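Local coordinates for protein KLLA0F12672p (Kluyveromyces lactis, PDB 4M3O) that probably acts as a zinc-binding phosphatase, present here as its N-terminal domain, that removes phosphate from the heptapeptide repeats of the RNA polymerase II C-terminal domain, at residues A3-E6 and E7-V11. Sequence-based numbering, arbitrary orientation.
Sequences ATIE and EIKEV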
ATOM      1  N   ALA A   3      -7.071   1.927   8.556  1.00 53.35           N
ATOM      2  CA  ALA A   3      -6.515   0.582   8.647  1.00 46.50           C
ATOM      3  C   ALA A   3      -5.239   0.549   9.496  1.00 47.06           C
ATOM      4  O   ALA A   3      -4.354   1.443   9.382  1.00 46.74           O
ATOM      5  CB  ALA A   3      -6.209   0.052   7.247  1.00 46.19           C
ATOM      6  N   THR A   4      -5.124  -0.527  10.267  1.00 43.67           N
ATOM      7  CA  THR A   4      -3.996  -0.760  11.190  1.00 46.86           C
ATOM      8  C   THR A   4      -3.450  -2.159  10.995  1.00 39.53           C
ATOM      9  O   THR A   4      -4.101  -2.971  10.382  1.00 39.36           O
ATOM     10  CB  THR A   4      -4.453  -0.672  12.661  1.00 57.65           C
ATOM     11  OG1 THR A   4      -5.311   0.471  12.821  1.00 64.32           O
ATOM     12  CG2 THR A   4      -3.275  -0.522  13.621  1.00 64.47           C
ATOM     13  N   ILE A   5      -2.252  -2.417  11.522  1.00 40.36           N
ATOM     14  CA  ILE A   5      -1.618  -3.742  11.490  1.00 42.57           C
ATOM     15  C   ILE A   5      -2.560  -4.857  11.959  1.00 46.82           C
ATOM     16  O   ILE A   5      -2.720  -5.952  11.311  1.00 42.15           O
ATOM     17  CB  ILE A   5      -0.376  -3.726  12.401  1.00 44.22           C
ATOM     18  CG1 ILE A   5       0.677  -2.812  11.810  1.00 43.02           C
ATOM     19  CG2 ILE A   5       0.150  -5.143  12.592  1.00 46.75           C
ATOM     20  CD1 ILE A   5       2.005  -2.796  12.517  1.00 43.60           C
ATOM     21  N   GLU A   6      -3.213  -4.552  13.085  1.00 45.22           N
ATOM     22  CA  GLU A   6      -4.138  -5.482  13.761  1.00 47.77           C
ATOM     23  C   GLU A   6      -5.269  -5.908  12.841  1.00 46.64           C
ATOM     24  O   GLU A   6      -5.619  -7.079  12.713  1.00 45.47           O
ATOM     25  CB  GLU A   6      -4.707  -4.803  15.038  1.00 53.35           C
ATOM     26  CG  GLU A   6      -3.724  -4.723  16.250  1.00 56.95           C
ATOM     27  CD  GLU A   6      -2.393  -3.991  15.997  1.00 64.86           C
ATOM     28  OE1 GLU A   6      -2.379  -2.834  15.458  1.00 59.34           O
ATOM     29  OE2 GLU A   6      -1.334  -4.579  16.352  1.00 70.21           O
ATOM     30  N   GLU A   7      -5.871  -4.920  12.233  1.00 51.07           N
ATOM     31  CA  GLU A   7      -6.912  -5.130  11.221  1.00 56.06           C
ATOM     32  C   GLU A   7      -6.471  -5.970  10.007  1.00 49.62           C
ATOM     33  O   GLU A   7      -7.165  -6.890   9.569  1.00 44.26           O
ATOM     34  CB  GLU A   7      -7.319  -3.752  10.728  1.00 59.68           C
ATOM     35  CG  GLU A   7      -8.795  -3.502  10.701  1.00 67.27           C
ATOM     36  CD  GLU A   7      -9.291  -3.281   9.320  1.00 69.15           C
ATOM     37  OE1 GLU A   7      -9.245  -4.234   8.518  1.00 89.08           O
ATOM     38  OE2 GLU A   7      -9.707  -2.153   9.037  1.00 74.84           O
ATOM     39  N   ILE A   8      -5.323  -5.624   9.439  1.00 45.69           N
ATOM     40  CA  ILE A   8      -4.763  -6.404   8.312  1.00 41.83           C
ATOM     41  C   ILE A   8      -4.621  -7.875   8.696  1.00 41.99           C
ATOM     42  O   ILE A   8      -5.036  -8.757   7.946  1.00 42.83           O
ATOM     43  CB  ILE A   8      -3.434  -5.814   7.843  1.00 44.02           C
ATOM     44  CG1 ILE A   8      -3.713  -4.441   7.187  1.00 43.28           C
ATOM     45  CG2 ILE A   8      -2.724  -6.747   6.834  1.00 43.86           C
ATOM     46  CD1 ILE A   8      -2.509  -3.550   7.187  1.00 43.16           C
ATOM     47  N   LYS A   9      -4.122  -8.142   9.891  1.00 44.53           N
ATOM     48  CA  LYS A   9      -3.898  -9.522  10.347  1.00 44.69           C
ATOM     49  C   LYS A   9      -5.219 -10.228  10.438  1.00 49.62           C
ATOM     50  O   LYS A   9      -5.357 -11.362  10.021  1.00 47.57           O
ATOM     51  CB  LYS A   9      -3.195  -9.518  11.685  1.00 45.55           C
ATOM     52  CG  LYS A   9      -1.723  -9.170  11.552  1.00 49.19           C
ATOM     53  CD  LYS A   9      -1.032  -9.094  12.908  1.00 56.10           C
ATOM     54  CE  LYS A   9       0.456  -8.801  12.750  1.00 60.18           C
ATOM     55  NZ  LYS A   9       1.164  -9.008  14.044  1.00 63.63           N
ATOM     56  N   GLU A  10      -6.217  -9.521  10.928  1.00 53.04           N
ATOM     57  CA  GLU A  10      -7.534 -10.103  11.077  1.00 60.19           C
ATOM     58  C   GLU A  10      -8.301 -10.304   9.770  1.00 56.01           C
ATOM     59  O   GLU A  10      -8.951 -11.343   9.588  1.00 47.49           O
ATOM     60  CB  GLU A  10      -8.368  -9.245  12.046  1.00 69.28           C
ATOM     61  CG  GLU A  10      -8.294  -9.706  13.478  1.00 75.63           C
ATOM     62  CD  GLU A  10      -8.857 -11.092  13.624  1.00 74.51           C
ATOM     63  OE1 GLU A  10     -10.016 -11.311  13.215  1.00 75.43           O
ATOM     64  OE2 GLU A  10      -8.117 -11.956  14.123  1.00 85.82           O
ATOM     65  N   VAL A  11      -8.275  -9.318   8.879  1.00 51.46           N
ATOM     66  CA  VAL A  11      -9.126  -9.369   7.645  1.00 56.91           C
ATOM     67  C   VAL A  11      -8.367  -9.851   6.406  1.00 48.64           C
ATOM     68  O   VAL A  11      -8.985 -10.083   5.359  1.00 57.41           O
ATOM     69  CB  VAL A  11      -9.771  -7.980   7.311  1.00 60.50           C
ATOM     70  CG1 VAL A  11     -10.522  -7.972   5.972  1.00 69.12           C
ATOM     71  CG2 VAL A  11     -10.740  -7.579   8.386  1.00 64.10           C
TER
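Ile5 and Lys9 meet one turn apart in the first helix of the Rtr1 N-terminal domain, a local i to i+4 contact in the opening turns of helix 5-13, well away from the zinc site. The helical character follows from three successive backbone bonds. Ile8 N donates to Thr4 O in a nearly straight bond, with an angle of 170° at the hydrogen. Lys9 N reaches Ile5 O at 3.0 Å. Glu10 N reaches Glu6 O at 3.1 Å. Thr4 occupies the N-cap position, but its side chain makes no capping bond, and its contribution to the first turn comes through its carbonyl. That oxygen is also flanked by the aliphatic part of Ile8, whose CG1 lies 3.5 Å from Thr4 O.

The side chains of Ile5 and Lys9 lie alongside each other and point the same way. The CG2 branch of Ile5 stands anti to its own backbone N and packs against the lysine methylenes, 3.7 Å from Lys9 CE. Lys9 is extended beyond CG (chi2 177°), which carries its chain past that methyl, while its CG rests 3.4 Å from Ile5 O. Exchanging Lys9 for an alanine would probably leave Ile5 CG2 without its aliphatic neighbour and Asp141 without the partner of a long, weak ion pair. Glu6 OE2 is 5.6 Å from Lys9 NZ, so their opposite charges are near but not in contact.

The acidic ends instead tie the helix to its surroundings: Glu6 forms a salt bridge with Arg47 of helix 46-52, and Glu7 another with Lys41. Ile8 touches both Ile52 of helix 46-52 and Leu37 of helix 24-40, while just upstream Ala3 makes backbone bonds to Asp42 and Lys44, where strand 2-3 pairs in parallel with strand 42-43.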